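Local structure of chitinase A (Cycas revoluta, 4MNK) at residues V187-Y192 / E232-G237; L72-G77 / G114-Y119; L154-A159 / A182-V187; N24-T29 / R63-S68. The protein probably hydrolyses chitin as a plant class V chitinase of glycosyl hydrolase family 18, and binds N-acetylglucosamine oligosaccharides. All coordinates share one frame; numbering follows the deposited sequence.

Contact 1. Residues V187-Y192 / E232-G237; sequences VNVMAY and EKLVLG. With NAG (2-acetamido-2-deoxy-beta-D-glucopyranose), chain B.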
loop_
_atom_site.group_PDB
_atom_site.type_symbol
_atom_site.label_atom_id
_atom_site.label_comp_id
_atom_site.label_asym_id
_atom_site.label_seq_id
_atom_site.Cartn_x
_atom_site.Cartn_y
_atom_site.Cartn_z
ATOM N N VAL A 187 -4.054 -5.977 7.877
ATOM C CA VAL A 187 -2.954 -5.925 6.923
ATOM C C VAL A 187 -3.414 -5.258 5.638
ATOM O O VAL A 187 -4.576 -5.379 5.239
ATOM C CB VAL A 187 -2.336 -7.320 6.615
ATOM C CG1 VAL A 187 -1.719 -7.920 7.866
ATOM C CG2 VAL A 187 -3.362 -8.273 5.990
ATOM N N ASN A 188 -2.487 -4.547 5.013
ATOM C CA ASN A 188 -2.731 -3.848 3.766
ATOM C C ASN A 188 -2.214 -4.701 2.618
ATOM O O ASN A 188 -1.003 -4.825 2.411
ATOM C CB ASN A 188 -2.064 -2.473 3.808
ATOM C CG ASN A 188 -2.667 -1.570 4.871
ATOM O OD1 ASN A 188 -3.889 -1.427 4.959
ATOM N ND2 ASN A 188 -1.814 -0.963 5.689
ATOM N N VAL A 189 -3.149 -5.312 1.895
ATOM C CA VAL A 189 -2.821 -6.256 0.832
ATOM C C VAL A 189 -2.468 -5.504 -0.447
ATOM O O VAL A 189 -3.315 -4.831 -1.036
ATOM C CB VAL A 189 -3.985 -7.245 0.565
ATOM C CG1 VAL A 189 -3.597 -8.260 -0.499
ATOM C CG2 VAL A 189 -4.402 -7.952 1.851
ATOM N N MET A 190 -1.214 -5.629 -0.867
ATOM C CA MET A 190 -0.711 -4.900 -2.030
ATOM C C MET A 190 -1.095 -5.606 -3.331
ATOM O O MET A 190 -0.260 -6.223 -4.001
ATOM C CB MET A 190 0.799 -4.677 -1.906
ATOM C CG MET A 190 1.163 -3.828 -0.690
ATOM S SD MET A 190 2.915 -3.478 -0.506
ATOM C CE MET A 190 3.523 -5.038 0.126
ATOM N N ALA A 191 -2.374 -5.484 -3.677
ATOM C CA ALA A 191 -2.961 -6.173 -4.824
ATOM C C ALA A 191 -2.746 -5.400 -6.128
ATOM O O ALA A 191 -3.699 -4.994 -6.799
ATOM C CB ALA A 191 -4.438 -6.422 -4.578
ATOM N N TYR A 192 -1.480 -5.206 -6.477
ATOM C CA TYR A 192 -1.100 -4.497 -7.695
ATOM C C TYR A 192 0.333 -4.848 -8.078
ATOM O O TYR A 192 0.979 -5.660 -7.406
ATOM C CB TYR A 192 -1.296 -2.976 -7.551
ATOM C CG TYR A 192 -0.894 -2.391 -6.214
ATOM C CD1 TYR A 192 0.427 -2.020 -5.959
ATOM C CD2 TYR A 192 -1.839 -2.190 -5.207
ATOM C CE1 TYR A 192 0.796 -1.474 -4.727
ATOM C CE2 TYR A 192 -1.480 -1.646 -3.975
ATOM C CZ TYR A 192 -0.166 -1.289 -3.744
ATOM O OH TYR A 192 0.166 -0.753 -2.520
ATOM N N GLU A 232 -12.211 -9.535 7.966
ATOM C CA GLU A 232 -12.140 -8.145 8.430
ATOM C C GLU A 232 -10.704 -7.632 8.664
ATOM O O GLU A 232 -10.489 -6.425 8.781
ATOM C CB GLU A 232 -13.018 -7.938 9.677
ATOM C CG GLU A 232 -12.456 -8.501 10.983
ATOM C CD GLU A 232 -12.795 -9.968 11.232
ATOM O OE1 GLU A 232 -12.510 -10.449 12.350
ATOM O OE2 GLU A 232 -13.341 -10.645 10.332
ATOM N N LYS A 233 -9.737 -8.550 8.717
ATOM C CA LYS A 233 -8.319 -8.209 8.882
ATOM C C LYS A 233 -7.627 -7.877 7.555
ATOM O O LYS A 233 -6.460 -7.477 7.548
ATOM C CB LYS A 233 -7.566 -9.355 9.576
ATOM C CG LYS A 233 -8.017 -9.666 10.999
ATOM C CD LYS A 233 -7.441 -8.675 11.999
ATOM C CE LYS A 233 -7.845 -9.023 13.416
ATOM N NZ LYS A 233 -7.254 -8.080 14.401
ATOM N N LEU A 234 -8.333 -8.054 6.440
ATOM C CA LEU A 234 -7.769 -7.768 5.124
ATOM C C LEU A 234 -8.288 -6.452 4.571
ATOM O O LEU A 234 -9.498 -6.215 4.532
ATOM C CB LEU A 234 -8.074 -8.896 4.133
ATOM C CG LEU A 234 -7.547 -10.304 4.428
ATOM C CD1 LEU A 234 -8.143 -11.291 3.444
ATOM C CD2 LEU A 234 -6.024 -10.365 4.391
ATOM N N VAL A 235 -7.359 -5.604 4.144
ATOM C CA VAL A 235 -7.691 -4.341 3.502
ATOM C C VAL A 235 -7.122 -4.378 2.083
ATOM O O VAL A 235 -5.915 -4.527 1.887
ATOM C CB VAL A 235 -7.169 -3.140 4.330
ATOM C CG1 VAL A 235 -7.320 -1.837 3.568
ATOM C CG2 VAL A 235 -7.920 -3.056 5.647
ATOM N N LEU A 236 -8.008 -4.280 1.094
ATOM C CA LEU A 236 -7.628 -4.449 -0.308
ATOM C C LEU A 236 -6.963 -3.209 -0.899
ATOM O O LEU A 236 -7.576 -2.145 -0.972
ATOM C CB LEU A 236 -8.853 -4.827 -1.144
ATOM C CG LEU A 236 -8.632 -4.971 -2.653
ATOM C CD1 LEU A 236 -7.753 -6.171 -2.990
ATOM C CD2 LEU A 236 -9.967 -5.062 -3.374
ATOM N N GLY A 237 -5.721 -3.362 -1.348
ATOM C CA GLY A 237 -5.002 -2.264 -1.983
ATOM C C GLY A 237 -5.455 -2.000 -3.401
ATOM O O GLY A 237 -5.706 -2.935 -4.167
HETATM C C1 NAG B . 4.698 -0.844 -3.103
HETATM C C2 NAG B . 5.170 0.098 -1.986
HETATM C C3 NAG B . 5.239 1.550 -2.465
HETATM C C4 NAG B . 5.858 1.704 -3.857
HETATM C C5 NAG B . 5.250 0.680 -4.823
HETATM C C6 NAG B . 5.837 0.751 -6.234
HETATM C C7 NAG B . 3.003 0.167 -0.750
HETATM C C8 NAG B . 2.363 0.060 0.603
HETATM N N2 NAG B . 4.336 0.022 -0.788
HETATM O O1 NAG B . 4.867 -2.182 -2.696
HETATM O O3 NAG B . 5.947 2.328 -1.522
HETATM O O4 NAG B . 5.599 3.015 -4.313
HETATM O O5 NAG B . 5.432 -0.619 -4.295
HETATM O O6 NAG B . 7.220 0.474 -6.211
HETATM O O7 NAG B . 2.298 0.374 -1.740
HETATM O O HOH W 1 -6.211 -3.867 -6.656
#
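Val-187 and Val-189 meet Leu-234 on one face of two neighbouring parallel strands, where CD2 of Leu-234 lies 3.7 Å from CG2 of Val-187 and 3.9 Å from CG2 of Val-189. On the other face Asn-188 and Val-235 run side by side. Four backbone hydrogen bonds join the strands: Val-187 N to Lys-233 O, Val-235 N to Val-187 O, Val-189 N to Val-235 O, and Gly-237 N to Val-189 O. The last acceptor is gripped twice, since Ala-191 N also donates to Val-189 O, in an inverse gamma turn centred on Met-190. Past this turn a water donates to both Ala-191 O and Gly-237 O. The ring of Tyr-192 closes this end: CE2 lies 4.0 Å from Gly-237 C, and the adjoining hydroxyl OH donates a short bond of 2.5 Å to the sugar's O7, at the ring edge and in its plane. The chain of Met-190 bends at its last torsion (chi3 -77°), and SD comes 3.2 Å from O1 of this sugar. Farther out, helix 217-227 covers the Leu-234 face, while OD1 of Asn-188 is hydrogen-bonded to Trp-186 NE1 and its ND2 to Tyr-32 OH. Parallel neighbours, one of them ending in sugar-contacting residues, fit the GH18 TIM barrel.

Contact 2. Residues L72-G77 / G114-Y119; sequences LISIGG and GLDLDY. With NAG (2-acetamido-2-deoxy-beta-D-glucopyranose), chain B.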
loop_
_atom_site.group_PDB
_atom_site.type_symbol
_atom_site.label_atom_id
_atom_site.label_comp_id
_atom_site.label_asym_id
_atom_site.label_seq_id
_atom_site.Cartn_x
_atom_site.Cartn_y
_atom_site.Cartn_z
ATOM N N LEU A 72 -1.734 6.904 10.873
ATOM C CA LEU A 72 -0.673 5.975 11.226
ATOM C C LEU A 72 0.594 6.416 10.522
ATOM O O LEU A 72 0.543 7.060 9.472
ATOM C CB LEU A 72 -1.023 4.537 10.817
ATOM C CG LEU A 72 -2.179 3.826 11.541
ATOM C CD1 LEU A 72 -3.545 4.173 10.948
ATOM C CD2 LEU A 72 -1.971 2.316 11.539
ATOM N N ILE A 73 1.734 6.090 11.111
ATOM C CA ILE A 73 3.008 6.338 10.454
ATOM C C ILE A 73 3.616 5.003 10.027
ATOM O O ILE A 73 3.728 4.070 10.828
ATOM C CB ILE A 73 3.959 7.216 11.319
ATOM C CG1 ILE A 73 5.258 7.523 10.564
ATOM C CG2 ILE A 73 4.204 6.595 12.697
ATOM C CD1 ILE A 73 6.007 8.731 11.095
ATOM N N SER A 74 3.950 4.908 8.743
ATOM C CA SER A 74 4.510 3.691 8.171
ATOM C C SER A 74 6.032 3.734 8.192
ATOM O O SER A 74 6.643 4.737 7.815
ATOM C CB SER A 74 3.991 3.482 6.744
ATOM O OG SER A 74 4.474 2.271 6.192
ATOM N N ILE A 75 6.628 2.633 8.637
ATOM C CA ILE A 75 8.071 2.511 8.776
ATOM C C ILE A 75 8.602 1.582 7.693
ATOM O O ILE A 75 8.136 0.447 7.550
ATOM C CB ILE A 75 8.444 1.939 10.165
ATOM C CG1 ILE A 75 7.920 2.853 11.279
ATOM C CG2 ILE A 75 9.957 1.725 10.279
ATOM C CD1 ILE A 75 7.809 2.174 12.638
ATOM N N GLY A 76 9.571 2.078 6.929
ATOM C CA GLY A 76 10.236 1.279 5.914
ATOM C C GLY A 76 9.918 1.736 4.509
ATOM O O GLY A 76 10.272 2.846 4.114
ATOM N N GLY A 77 9.239 0.874 3.760
ATOM C CA GLY A 77 8.931 1.132 2.360
ATOM C C GLY A 77 9.448 0.016 1.481
ATOM O O GLY A 77 10.119 -0.904 1.954
ATOM N N GLY A 114 -1.240 5.152 15.286
ATOM C CA GLY A 114 -0.757 3.811 15.028
ATOM C C GLY A 114 0.531 3.750 14.246
ATOM O O GLY A 114 1.047 4.773 13.783
ATOM N N LEU A 115 1.027 2.523 14.115
ATOM C CA LEU A 115 2.259 2.196 13.420
ATOM C C LEU A 115 1.972 1.194 12.325
ATOM O O LEU A 115 1.110 0.323 12.470
ATOM C CB LEU A 115 3.259 1.564 14.391
ATOM C CG LEU A 115 3.876 2.466 15.458
ATOM C CD1 LEU A 115 4.586 1.637 16.519
ATOM C CD2 LEU A 115 4.825 3.476 14.827
ATOM N N ASP A 116 2.720 1.313 11.235
ATOM C CA ASP A 116 2.658 0.361 10.144
ATOM C C ASP A 116 4.071 -0.062 9.783
ATOM O O ASP A 116 4.997 0.752 9.829
ATOM C CB ASP A 116 1.965 0.990 8.935
ATOM C CG ASP A 116 1.927 0.068 7.729
ATOM O OD1 ASP A 116 1.116 -0.882 7.722
ATOM O OD2 ASP A 116 2.702 0.304 6.780
ATOM N N LEU A 117 4.232 -1.335 9.435
ATOM C CA LEU A 117 5.508 -1.843 8.944
ATOM C C LEU A 117 5.389 -2.178 7.467
ATOM O O LEU A 117 4.512 -2.949 7.074
ATOM C CB LEU A 117 5.932 -3.087 9.730
ATOM C CG LEU A 117 5.959 -2.969 11.255
ATOM C CD1 LEU A 117 6.324 -4.304 11.878
ATOM C CD2 LEU A 117 6.923 -1.883 11.712
ATOM N N ASP A 118 6.257 -1.584 6.653
ATOM C CA ASP A 118 6.311 -1.900 5.232
ATOM C C ASP A 118 7.647 -2.564 4.916
ATOM O O ASP A 118 8.655 -1.893 4.680
ATOM C CB ASP A 118 6.080 -0.644 4.381
ATOM C CG ASP A 118 5.937 -0.955 2.896
ATOM O OD1 ASP A 118 5.725 -0.008 2.110
ATOM O OD2 ASP A 118 6.039 -2.139 2.507
ATOM N N TYR A 119 7.621 -3.896 4.927
ATOM C CA TYR A 119 8.794 -4.743 4.761
ATOM C C TYR A 119 8.557 -5.668 3.573
ATOM O O TYR A 119 7.702 -6.556 3.622
ATOM C CB TYR A 119 9.010 -5.546 6.048
ATOM C CG TYR A 119 10.164 -6.537 6.069
ATOM C CD1 TYR A 119 10.227 -7.502 7.069
ATOM C CD2 TYR A 119 11.184 -6.512 5.111
ATOM C CE1 TYR A 119 11.270 -8.411 7.130
ATOM C CE2 TYR A 119 12.234 -7.432 5.156
ATOM C CZ TYR A 119 12.266 -8.377 6.171
ATOM O OH TYR A 119 13.295 -9.285 6.238
HETATM C C1 NAG B . 4.698 -0.844 -3.103
HETATM C C2 NAG B . 5.170 0.098 -1.986
HETATM C C3 NAG B . 5.239 1.550 -2.465
HETATM C C4 NAG B . 5.858 1.704 -3.857
HETATM C C5 NAG B . 5.250 0.680 -4.823
HETATM C C6 NAG B . 5.837 0.751 -6.234
HETATM C C7 NAG B . 3.003 0.167 -0.750
HETATM C C8 NAG B . 2.363 0.060 0.603
HETATM N N2 NAG B . 4.336 0.022 -0.788
HETATM O O1 NAG B . 4.867 -2.182 -2.696
HETATM O O3 NAG B . 5.947 2.328 -1.522
HETATM O O4 NAG B . 5.599 3.015 -4.313
HETATM O O5 NAG B . 5.432 -0.619 -4.295
HETATM O O6 NAG B . 7.220 0.474 -6.211
HETATM O O7 NAG B . 2.298 0.374 -1.740
#
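Ser-74 and Asp-116 project from the same face of two parallel strands, and their side chains meet directly: OG of Ser-74 donates to OD2 of Asp-116 at 2.7 Å, using the anti lone pair of the carboxylate. Both groups stand anti to their backbone N (chi1 -177° and 177°), which brings the hydroxyl and the carboxylate together across the strands. OD1 of Asp-116 is hydrogen-bonded to Thr-157 OG1, so each oxygen of this buried carboxylate has a partner. On the other face, CD2 of Leu-115 touches both isoleucines, 3.8 Å from CG2 of Ile-73 and 3.9 Å from CD1 of Ile-75; Ile-73 lies alongside the leucine, whereas Ile-75 runs across it at a slant. Five backbone hydrogen bonds tie the strands, from Ile-73 N to Gly-114 O at one end to Gly-77 N to Asp-118 O at the other. At the latter end Asp-118 is turned toward Gly-77, with OD1 3.4 Å from Gly-77 CA, and the same OD1 accepts from N2 of the sugar at 3.2 Å in a nearly straight bond (166°). OD2 of Asp-118 lies close to Glu-120 OE2. The run from Gly-114 to Glu-120, Gly-Leu-Asp-Leu-Asp-Tyr-Glu, contains the DxDxE signature of the GH18 active site (Asp-116, Asp-118, Glu-120), running along TIM-barrel strand 114-119 and just past its C-terminal end.

Contact 3. Residues L154-A159 / A182-V187; sequences LLLTEA and AGLDWV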
loop_
_atom_site.group_PDB
_atom_site.type_symbol
_atom_site.label_atom_id
_atom_site.label_comp_id
_atom_site.label_asym_id
_atom_site.label_seq_id
_atom_site.Cartn_x
_atom_site.Cartn_y
_atom_site.Cartn_z
ATOM N N LEU A 154 -1.856 1.925 20.505
ATOM C CA LEU A 154 -1.550 2.241 19.123
ATOM C C LEU A 154 -2.072 1.135 18.222
ATOM O O LEU A 154 -2.001 -0.048 18.569
ATOM C CB LEU A 154 -0.040 2.382 18.942
ATOM C CG LEU A 154 0.617 3.625 19.542
ATOM C CD1 LEU A 154 2.125 3.455 19.571
ATOM C CD2 LEU A 154 0.222 4.880 18.765
ATOM N N LEU A 155 -2.616 1.523 17.075
ATOM C CA LEU A 155 -2.932 0.564 16.031
ATOM C C LEU A 155 -1.631 0.007 15.467
ATOM O O LEU A 155 -0.599 0.676 15.494
ATOM C CB LEU A 155 -3.758 1.210 14.919
ATOM C CG LEU A 155 -5.114 1.820 15.294
ATOM C CD1 LEU A 155 -5.657 2.631 14.132
ATOM C CD2 LEU A 155 -6.124 0.758 15.726
ATOM N N LEU A 156 -1.682 -1.225 14.977
ATOM C CA LEU A 156 -0.537 -1.841 14.331
ATOM C C LEU A 156 -0.988 -2.550 13.071
ATOM O O LEU A 156 -1.846 -3.434 13.114
ATOM C CB LEU A 156 0.173 -2.821 15.272
ATOM C CG LEU A 156 1.414 -3.505 14.687
ATOM C CD1 LEU A 156 2.513 -2.495 14.364
ATOM C CD2 LEU A 156 1.925 -4.593 15.619
ATOM N N THR A 157 -0.412 -2.146 11.944
ATOM C CA THR A 157 -0.702 -2.778 10.667
ATOM C C THR A 157 0.600 -3.107 9.950
ATOM O O THR A 157 1.679 -2.694 10.382
ATOM C CB THR A 157 -1.619 -1.890 9.771
ATOM O OG1 THR A 157 -0.928 -0.695 9.383
ATOM C CG2 THR A 157 -2.897 -1.513 10.506
ATOM N N GLU A 158 0.506 -3.881 8.877
ATOM C CA GLU A 158 1.662 -4.104 8.017
ATOM C C GLU A 158 1.229 -4.285 6.570
ATOM O O GLU A 158 0.104 -4.719 6.297
ATOM C CB GLU A 158 2.490 -5.308 8.482
ATOM C CG GLU A 158 1.931 -6.650 8.031
ATOM C CD GLU A 158 2.661 -7.840 8.612
ATOM O OE1 GLU A 158 2.642 -8.905 7.958
ATOM O OE2 GLU A 158 3.247 -7.720 9.711
ATOM N N ALA A 159 2.130 -3.948 5.654
ATOM C CA ALA A 159 1.942 -4.229 4.242
ATOM C C ALA A 159 2.232 -5.703 3.998
ATOM O O ALA A 159 3.196 -6.256 4.542
ATOM C CB ALA A 159 2.870 -3.364 3.410
ATOM N N ALA A 182 -3.844 -12.043 15.509
ATOM C CA ALA A 182 -3.761 -11.801 16.945
ATOM C C ALA A 182 -2.973 -10.535 17.281
ATOM O O ALA A 182 -3.322 -9.816 18.222
ATOM C CB ALA A 182 -3.162 -13.003 17.647
ATOM N N GLY A 183 -1.927 -10.259 16.505
ATOM C CA GLY A 183 -1.010 -9.162 16.811
ATOM C C GLY A 183 -1.310 -7.828 16.151
ATOM O O GLY A 183 -0.853 -6.786 16.630
ATOM N N LEU A 184 -2.063 -7.860 15.052
ATOM C CA LEU A 184 -2.289 -6.676 14.218
ATOM C C LEU A 184 -3.762 -6.348 14.065
ATOM O O LEU A 184 -4.619 -7.227 14.131
ATOM C CB LEU A 184 -1.682 -6.879 12.826
ATOM C CG LEU A 184 -0.188 -6.614 12.618
ATOM C CD1 LEU A 184 0.681 -7.669 13.283
ATOM C CD2 LEU A 184 0.119 -6.547 11.143
ATOM N N ASP A 185 -4.046 -5.072 13.834
ATOM C CA ASP A 185 -5.416 -4.629 13.609
ATOM C C ASP A 185 -5.908 -4.972 12.209
ATOM O O ASP A 185 -7.072 -5.332 12.032
ATOM C CB ASP A 185 -5.533 -3.140 13.905
ATOM C CG ASP A 185 -5.286 -2.842 15.358
ATOM O OD1 ASP A 185 -6.209 -3.057 16.171
ATOM O OD2 ASP A 185 -4.161 -2.426 15.697
ATOM N N TRP A 186 -5.014 -4.869 11.228
ATOM C CA TRP A 186 -5.271 -5.352 9.873
ATOM C C TRP A 186 -3.982 -5.392 9.070
ATOM O O TRP A 186 -2.943 -4.918 9.534
ATOM C CB TRP A 186 -6.341 -4.515 9.153
ATOM C CG TRP A 186 -5.952 -3.103 8.774
ATOM C CD1 TRP A 186 -5.287 -2.705 7.647
ATOM C CD2 TRP A 186 -6.253 -1.909 9.504
ATOM N NE1 TRP A 186 -5.142 -1.336 7.638
ATOM C CE2 TRP A 186 -5.726 -0.822 8.768
ATOM C CE3 TRP A 186 -6.902 -1.651 10.718
ATOM C CZ2 TRP A 186 -5.833 0.501 9.206
ATOM C CZ3 TRP A 186 -7.008 -0.335 11.151
ATOM C CH2 TRP A 186 -6.471 0.723 10.398
ATOM N N VAL A 187 -4.054 -5.977 7.877
ATOM C CA VAL A 187 -2.954 -5.925 6.923
ATOM C C VAL A 187 -3.414 -5.258 5.638
ATOM O O VAL A 187 -4.576 -5.379 5.239
ATOM C CB VAL A 187 -2.336 -7.320 6.615
ATOM C CG1 VAL A 187 -1.719 -7.920 7.866
ATOM C CG2 VAL A 187 -3.362 -8.273 5.990
HETATM O O HOH W 2 -2.991 -2.623 18.136
#
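Asp-185, in the link from helix 177-183 to strand 186-190, meets Leu-156 near the start of the neighbouring TIM-barrel strand 155-161 through two hydrogen bonds. Asp-185 N donates to Leu-156 O, and Leu-156 N donates to OD2 of Asp-185 at 2.8 Å, on the anti lone pair, with an angle of 162° at the hydrogen. CG of Asp-185 stands anti to the carbonyl carbon (chi1 -65°), beside the backbone N, which places OD2 by Leu-156 N. A water adds a further, bridged link by donating to both Leu-154 O and Asp-185 OD2. Farther along, the strands approach through CA-H...O contacts, Thr-157 CA to Trp-186 O and Val-187 CA to Glu-158 O, both at 3.3 Å; N and O of Trp-186 are buried here without a hydrogen-bonding partner. Apolar packing is led by Leu-184, whose CD2 reaches CG of Glu-158 at 3.6 Å while CD1 lies 4.1 Å from CD2 of Leu-156. This cluster faces helix 125-149, through Val-135 and Leu-138. On the other face of the strands Thr-157 and Trp-186 lie side by side, and OG1 of the threonine bonds Asp-116 and Tyr-32. Its methyl makes a CH-pi contact: CG2 sits 3.5 Å from the centroid of the five-membered ring of Trp-186, 14° off the ring normal.

Contact 4. Residues N24-T29 / R63-S68; sequences NSRLFT and RRLNPS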
loop_
_atom_site.group_PDB
_atom_site.type_symbol
_atom_site.label_atom_id
_atom_site.label_comp_id
_atom_site.label_asym_id
_atom_site.label_seq_id
_atom_site.Cartn_x
_atom_site.Cartn_y
_atom_site.Cartn_z
ATOM N N ASN A 24 -8.176 15.070 0.541
ATOM C CA ASN A 24 -9.579 15.131 0.924
ATOM C C ASN A 24 -9.864 14.093 2.005
ATOM O O ASN A 24 -10.315 12.977 1.710
ATOM C CB ASN A 24 -10.517 14.962 -0.275
ATOM C CG ASN A 24 -11.967 15.235 0.085
ATOM O OD1 ASN A 24 -12.319 15.330 1.261
ATOM N ND2 ASN A 24 -12.816 15.363 -0.926
ATOM N N SER A 25 -9.598 14.453 3.257
ATOM C CA SER A 25 -9.705 13.492 4.353
ATOM C C SER A 25 -11.144 13.090 4.698
ATOM O O SER A 25 -11.350 12.182 5.505
ATOM C CB SER A 25 -8.965 13.996 5.590
ATOM O OG SER A 25 -9.348 15.321 5.892
ATOM N N ARG A 26 -12.127 13.748 4.080
ATOM C CA ARG A 26 -13.532 13.346 4.207
ATOM C C ARG A 26 -13.781 11.958 3.617
ATOM O O ARG A 26 -14.747 11.292 3.977
ATOM C CB ARG A 26 -14.450 14.353 3.509
ATOM C CG ARG A 26 -14.498 15.729 4.150
ATOM C CD ARG A 26 -15.301 16.713 3.306
ATOM N NE ARG A 26 -14.610 17.089 2.073
ATOM C CZ ARG A 26 -13.768 18.114 1.956
ATOM N NH1 ARG A 26 -13.496 18.889 2.998
ATOM N NH2 ARG A 26 -13.195 18.366 0.787
ATOM N N LEU A 27 -12.898 11.537 2.714
ATOM C CA LEU A 27 -13.067 10.294 1.964
ATOM C C LEU A 27 -12.343 9.111 2.608
ATOM O O LEU A 27 -12.311 8.012 2.046
ATOM C CB LEU A 27 -12.606 10.501 0.515
ATOM C CG LEU A 27 -13.279 11.668 -0.223
ATOM C CD1 LEU A 27 -12.685 11.851 -1.608
ATOM C CD2 LEU A 27 -14.794 11.492 -0.305
ATOM N N PHE A 28 -11.783 9.333 3.795
ATOM C CA PHE A 28 -10.958 8.335 4.467
ATOM C C PHE A 28 -11.322 8.181 5.933
ATOM O O PHE A 28 -11.862 9.100 6.552
ATOM C CB PHE A 28 -9.476 8.704 4.348
ATOM C CG PHE A 28 -8.987 8.763 2.933
ATOM C CD1 PHE A 28 -8.587 7.607 2.279
ATOM C CD2 PHE A 28 -8.944 9.974 2.244
ATOM C CE1 PHE A 28 -8.143 7.654 0.963
ATOM C CE2 PHE A 28 -8.503 10.027 0.926
ATOM C CZ PHE A 28 -8.102 8.865 0.286
ATOM N N THR A 29 -11.019 7.005 6.477
ATOM C CA THR A 29 -11.081 6.768 7.916
ATOM C C THR A 29 -9.674 6.790 8.521
ATOM O O THR A 29 -9.506 7.122 9.694
ATOM C CB THR A 29 -11.745 5.415 8.246
ATOM O OG1 THR A 29 -10.992 4.354 7.651
ATOM C CG2 THR A 29 -13.181 5.367 7.730
ATOM N N ARG A 63 -6.882 16.212 9.927
ATOM C CA ARG A 63 -8.070 16.150 10.774
ATOM C C ARG A 63 -8.954 17.400 10.680
ATOM O O ARG A 63 -10.125 17.349 11.038
ATOM C CB ARG A 63 -7.706 15.832 12.228
ATOM C CG ARG A 63 -7.107 14.441 12.432
ATOM C CD ARG A 63 -7.024 14.065 13.905
ATOM N NE ARG A 63 -8.213 13.333 14.336
ATOM C CZ ARG A 63 -8.425 12.869 15.565
ATOM N NH1 ARG A 63 -7.533 13.063 16.527
ATOM N NH2 ARG A 63 -9.546 12.215 15.831
ATOM N N ARG A 64 -8.415 18.506 10.171
ATOM C CA ARG A 64 -9.200 19.741 10.059
ATOM C C ARG A 64 -10.419 19.588 9.136
ATOM O O ARG A 64 -11.455 20.217 9.366
ATOM C CB ARG A 64 -8.320 20.919 9.622
ATOM C CG ARG A 64 -8.236 21.121 8.123
ATOM C CD ARG A 64 -7.077 22.006 7.712
ATOM N NE ARG A 64 -7.112 22.269 6.274
ATOM C CZ ARG A 64 -6.786 21.388 5.327
ATOM N NH1 ARG A 64 -6.863 21.739 4.052
ATOM N NH2 ARG A 64 -6.385 20.160 5.647
ATOM N N LEU A 65 -10.297 18.745 8.110
ATOM C CA LEU A 65 -11.379 18.529 7.144
ATOM C C LEU A 65 -12.314 17.406 7.570
ATOM O O LEU A 65 -13.475 17.368 7.170
ATOM C CB LEU A 65 -10.817 18.231 5.748
ATOM C CG LEU A 65 -9.887 19.261 5.095
ATOM C CD1 LEU A 65 -9.439 18.767 3.729
ATOM C CD2 LEU A 65 -10.539 20.636 4.971
ATOM N N ASN A 66 -11.787 16.481 8.369
ATOM C CA ASN A 66 -12.552 15.352 8.884
ATOM C C ASN A 66 -11.974 14.953 10.235
ATOM O O ASN A 66 -11.091 14.097 10.305
ATOM C CB ASN A 66 -12.519 14.176 7.897
ATOM C CG ASN A 66 -13.278 12.955 8.403
ATOM O OD1 ASN A 66 -14.040 13.028 9.369
ATOM N ND2 ASN A 66 -13.064 11.818 7.749
ATOM N N PRO A 67 -12.453 15.592 11.317
ATOM C CA PRO A 67 -11.870 15.353 12.634
ATOM C C PRO A 67 -11.871 13.880 13.062
ATOM O O PRO A 67 -10.980 13.466 13.802
ATOM C CB PRO A 67 -12.735 16.223 13.549
ATOM C CG PRO A 67 -13.136 17.352 12.679
ATOM C CD PRO A 67 -13.408 16.718 11.345
ATOM N N SER A 68 -12.832 13.100 12.568
ATOM C CA SER A 68 -12.925 11.674 12.895
ATOM C C SER A 68 -11.789 10.825 12.308
ATOM O O SER A 68 -11.557 9.708 12.773
ATOM C CB SER A 68 -14.283 11.102 12.465
ATOM O OG SER A 68 -14.358 10.942 11.060
HETATM O O HOH W 3 -14.425 19.347 5.590
HETATM O O HOH W 4 -11.428 7.166 11.643
#
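Ser-25 and Asn-66 hold together two loops that precede strands 30-36 and 70-77, at the N-terminal end of these neighbouring TIM-barrel strands. The tight part is centred on the amide of Asn-66, whose ND2 donates to Ser-25 O at 2.8 Å and 167°, with the acceptor only 3° out of the amide plane. Its CG stands anti to the backbone N (chi1 179°), carrying the amide across to the 3-10 turn 25-27. The other amide atom, OD1, is turned back on its own loop and accepts from Ser-68 OG at 2.7 Å. Beside the ND2 bond, in the conformer given, OG of Ser-25 packs 3.3 Å from CB of Leu-65 and is hydrogen-bonded to Val-62 O of helix 52-63. An Asx turn, in which Asn-24 OD1 accepts from Arg-26 N, opens the 3-10 segment. The outer side is looser and relies on water. Arg-26, on the protein surface, runs obliquely past Leu-65, its CG 3.6 Å from Leu-65 O and NH1 3.9 Å from Leu-65 CB. One water connects the far ends, donating to Thr-29 O and Ser-68 O. Another, at the arginine end, lies in the guanidinium plane, accepts from NH1 of Arg-26 at 2.8 Å and donates to Leu-65 O.

Along the chain the contacts close in the order 4, 2, 3, 1, and they follow successive parts of one TIM barrel. Contacts 2, 3 and 1 involve strands 70-77, 114-119, 155-161, 186-190 and 234-247, each paired in parallel with the next. Contacts 2 and 3 have centres 10 Å apart and contacts 1 and 3 are separated by 11 Å, sharing Val-187. Contact 4 lies apart, about 20 Å from contact 2 between centres, although its second loop leads directly into strand 70-77. Contacts 1 and 2, 14 Å apart, both reach the same bound sugar, so the glycan site draws on non-adjacent strands of the barrel, whereas contact 4 joins loops that precede strands 30-36 and 70-77.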